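Local atomic coordinates of chitinase A (Pteris ryukyuensis, PDB entry 5YLG), a protein that probably hydrolyses the glycosidic bonds of chitin as a family 18 chitinase, here represented by its carbohydrate-binding LysM domain alone. Residues Ser25-Gly33 / Gln40-Ser48. Residues are numbered along the deposited sequence; the frame is centred on the assembly and turned at random.
With ZN (zinc ion), chain H; ZN (zinc ion), chain E.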
loop_
_atom_site.group_PDB
_atom_site.type_symbol
_atom_site.label_atom_id
_atom_site.label_comp_id
_atom_site.label_asym_id
_atom_site.label_seq_id
_atom_site.Cartn_x
_atom_site.Cartn_y
_atom_site.Cartn_z
ATOM N N SER A 25 -2.967 -9.156 2.045
ATOM C CA SER A 25 -2.872 -9.990 0.859
ATOM C C SER A 25 -3.688 -9.432 -0.327
ATOM O O SER A 25 -3.184 -9.433 -1.439
ATOM C CB SER A 25 -3.250 -11.413 1.185
ATOM O OG SER A 25 -4.394 -11.461 2.062
ATOM N N ASP A 26 -4.863 -8.874 -0.068
ATOM C CA ASP A 26 -5.604 -8.281 -1.143
ATOM C C ASP A 26 -4.817 -7.081 -1.683
ATOM O O ASP A 26 -4.676 -6.885 -2.899
ATOM C CB ASP A 26 -6.948 -7.941 -0.675
ATOM C CG ASP A 26 -7.888 -9.166 -0.630
ATOM O OD1 ASP A 26 -7.478 -10.251 -1.024
ATOM O OD2 ASP A 26 -8.973 -9.065 -0.090
ATOM N N PHE A 27 -4.329 -6.243 -0.789
ATOM C CA PHE A 27 -3.524 -5.113 -1.200
ATOM C C PHE A 27 -2.360 -5.532 -2.046
ATOM O O PHE A 27 -2.066 -4.947 -3.081
ATOM C CB PHE A 27 -2.985 -4.397 0.059
ATOM C CG PHE A 27 -2.088 -3.245 -0.210
ATOM C CD1 PHE A 27 -2.554 -1.976 -0.467
ATOM C CD2 PHE A 27 -0.720 -3.462 -0.140
ATOM C CE1 PHE A 27 -1.652 -0.957 -0.693
ATOM C CE2 PHE A 27 0.164 -2.453 -0.400
ATOM C CZ PHE A 27 -0.349 -1.185 -0.652
ATOM N N GLU A 28 -1.652 -6.565 -1.653
ATOM C CA GLU A 28 -0.576 -7.012 -2.444
ATOM C C GLU A 28 -0.996 -7.472 -3.845
ATOM O O GLU A 28 -0.322 -7.201 -4.831
ATOM C CB GLU A 28 0.153 -8.131 -1.728
ATOM C CG GLU A 28 0.917 -7.739 -0.482
ATOM C CD GLU A 28 1.458 -8.895 0.377
ATOM O OE1 GLU A 28 1.131 -10.082 0.133
ATOM O OE2 GLU A 28 2.187 -8.545 1.304
ATOM N N SER A 29 -2.162 -8.122 -3.926
ATOM C CA SER A 29 -2.670 -8.622 -5.202
ATOM C C SER A 29 -2.978 -7.484 -6.155
ATOM O O SER A 29 -2.979 -7.688 -7.398
ATOM C CB SER A 29 -3.879 -9.551 -4.959
ATOM O OG SER A 29 -5.006 -8.827 -4.910
ATOM N N TRP A 30 -3.212 -6.300 -5.658
ATOM C CA TRP A 30 -3.481 -5.127 -6.472
ATOM C C TRP A 30 -2.234 -4.297 -6.753
ATOM O O TRP A 30 -2.274 -3.293 -7.457
ATOM C CB TRP A 30 -4.470 -4.198 -5.772
ATOM C CG TRP A 30 -5.722 -4.866 -5.333
ATOM C CD1 TRP A 30 -6.288 -5.990 -5.911
ATOM C CD2 TRP A 30 -6.554 -4.527 -4.247
ATOM N NE1 TRP A 30 -7.403 -6.345 -5.249
ATOM C CE2 TRP A 30 -7.601 -5.498 -4.196
ATOM C CE3 TRP A 30 -6.511 -3.544 -3.281
ATOM C CZ2 TRP A 30 -8.584 -5.482 -3.224
ATOM C CZ3 TRP A 30 -7.482 -3.560 -2.286
ATOM C CH2 TRP A 30 -8.506 -4.481 -2.281
ATOM N N ASN A 31 -1.041 -4.714 -6.274
ATOM C CA ASN A 31 0.170 -3.976 -6.297
ATOM C C ASN A 31 1.408 -4.712 -6.787
ATOM O O ASN A 31 2.495 -4.494 -6.306
ATOM C CB ASN A 31 0.373 -3.280 -4.915
ATOM C CG ASN A 31 -0.554 -2.142 -4.694
ATOM O OD1 ASN A 31 -0.324 -1.064 -5.333
ATOM N ND2 ASN A 31 -1.571 -2.301 -3.894
ATOM N N ALA A 32 1.246 -5.535 -7.813
ATOM C CA ALA A 32 2.299 -6.115 -8.644
ATOM C C ALA A 32 3.683 -6.280 -7.985
ATOM O O ALA A 32 4.717 -5.647 -8.348
ATOM C CB ALA A 32 2.323 -5.343 -9.992
ATOM N N GLY A 33 3.779 -7.184 -6.984
ATOM C CA GLY A 33 5.078 -7.489 -6.353
ATOM C C GLY A 33 5.745 -6.354 -5.578
ATOM O O GLY A 33 6.976 -6.350 -5.361
ATOM N N GLN A 40 8.958 3.931 -0.905
ATOM C CA GLN A 40 9.601 5.268 -1.127
ATOM C C GLN A 40 8.523 6.316 -0.890
ATOM O O GLN A 40 7.408 6.157 -1.306
ATOM C CB GLN A 40 10.107 5.401 -2.558
ATOM C CG GLN A 40 11.008 4.245 -3.065
ATOM C CD GLN A 40 12.323 4.223 -2.333
ATOM O OE1 GLN A 40 13.030 5.245 -2.269
ATOM N NE2 GLN A 40 12.625 3.097 -1.666
ATOM N N ILE A 41 8.877 7.426 -0.251
ATOM C CA ILE A 41 7.937 8.552 -0.140
ATOM C C ILE A 41 7.670 9.012 -1.543
ATOM O O ILE A 41 8.548 9.166 -2.358
ATOM C CB ILE A 41 8.534 9.699 0.718
ATOM C CG1 ILE A 41 8.540 9.269 2.203
ATOM C CG2 ILE A 41 7.694 10.969 0.482
ATOM C CD1 ILE A 41 9.454 10.089 3.089
ATOM N N GLY A 42 6.380 9.177 -1.882
ATOM C CA GLY A 42 5.949 9.504 -3.254
ATOM C C GLY A 42 5.543 8.347 -4.086
ATOM O O GLY A 42 4.989 8.506 -5.148
ATOM N N GLN A 43 5.842 7.130 -3.674
ATOM C CA GLN A 43 5.416 5.995 -4.428
ATOM C C GLN A 43 3.883 5.909 -4.480
ATOM O O GLN A 43 3.222 6.247 -3.461
ATOM C CB GLN A 43 6.000 4.691 -3.727
ATOM C CG GLN A 43 5.711 3.401 -4.405
ATOM C CD GLN A 43 6.486 2.267 -3.776
ATOM O OE1 GLN A 43 7.484 2.475 -3.030
ATOM N NE2 GLN A 43 6.074 1.046 -4.088
ATOM N N VAL A 44 3.290 5.434 -5.541
ATOM C CA VAL A 44 1.886 5.373 -5.690
ATOM C C VAL A 44 1.434 3.903 -5.626
ATOM O O VAL A 44 2.005 3.035 -6.300
ATOM C CB VAL A 44 1.436 5.948 -7.028
ATOM C CG1 VAL A 44 -0.010 5.758 -7.271
ATOM C CG2 VAL A 44 1.843 7.435 -7.020
ATOM N N VAL A 45 0.438 3.644 -4.783
ATOM C CA VAL A 45 -0.126 2.285 -4.628
ATOM C C VAL A 45 -1.586 2.266 -4.883
ATOM O O VAL A 45 -2.258 3.299 -4.832
ATOM C CB VAL A 45 0.225 1.755 -3.211
ATOM C CG1 VAL A 45 1.687 1.733 -3.001
ATOM C CG2 VAL A 45 -0.485 2.556 -2.124
ATOM N N CYS A 46 -2.139 1.117 -5.154
ATOM C CA CYS A 46 -3.556 0.889 -5.253
ATOM C C CYS A 46 -4.166 0.442 -3.998
ATOM O O CYS A 46 -3.678 -0.506 -3.355
ATOM C CB CYS A 46 -3.781 -0.181 -6.292
ATOM S SG CYS A 46 -3.343 0.288 -7.988
ATOM N N VAL A 47 -5.275 1.092 -3.619
ATOM C CA VAL A 47 -5.965 0.740 -2.419
ATOM C C VAL A 47 -7.435 0.180 -2.682
ATOM O O VAL A 47 -8.150 -0.003 -1.743
ATOM C CB VAL A 47 -5.930 1.850 -1.359
ATOM C CG1 VAL A 47 -4.566 2.236 -0.918
ATOM C CG2 VAL A 47 -6.600 3.146 -1.864
ATOM N N SER A 48 -7.727 -0.128 -3.916
ATOM C CA SER A 48 -8.950 -0.893 -4.259
ATOM C C SER A 48 -8.677 -1.445 -5.607
ATOM O O SER A 48 -7.570 -1.351 -6.147
ATOM C CB SER A 48 -10.207 0.063 -4.301
ATOM O OG SER A 48 -10.192 0.857 -5.479
HETATM ZN ZN ZN H . 1.990 -10.999 1.486
HETATM ZN ZN ZN E . -10.146 -10.479 0.275
#
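Asn31, just past the end of helix 24-29, lays its carboxamide against the backbone of Cys46 in strand 44-46 and pairs with both of its polar atoms. Cys46 N donates to Asn31 OD1 at 2.8 Å, nearly straight at 172° and onto a lone pair. Asn31 ND2 answers to Cys46 O, also at 2.8 Å, with the acceptor almost in the amide plane. The second N-H of ND2 goes to Phe27 O, so three bonds fix the amide's rotation. With CG beside the backbone N (chi1 -72°), the amide is a flat slab filling the slot between the Cys46 backbone and one face of the Phe27 ring, where ND2 sits 3.4 Å from the ring plane, over its centre. Phe27 points its CG anti to the backbone N (chi1 177°), which carries the ring out to the strand: its far end fits against two valine bumps, CZ meeting Val45 CB at 3.9 Å and Val47 CG1 lying at the ring edge, while Cys13, Ile16 and Ser17 of helix 13-20 add their side chains around it. With an alanine here instead of Asn31, Cys46 N and O would probably lose their mates, Phe27 O one of its two donors, and that face of the Phe27 ring its cover. Beyond the amide, the CB of Cys46, whose sulfur is bonded to Cys2, is a small bump against Trp30 CB and Trp30 O, 3.6 Å from the latter. The Trp30 indole is a flat wedge: Asp26 O lies over one face, while the backbone of Ser48, the last residue modelled, crosses the other, with Ser48 CA 3.6 Å from CZ3. Asp26 OD2 and Glu28 OE1 and OE2 hold separate zinc ions on the helix, away from this interface. Helix 24-29 is thus docked on the final strand of the two-stranded antiparallel sheet, the βααβ arrangement of the LysM fold.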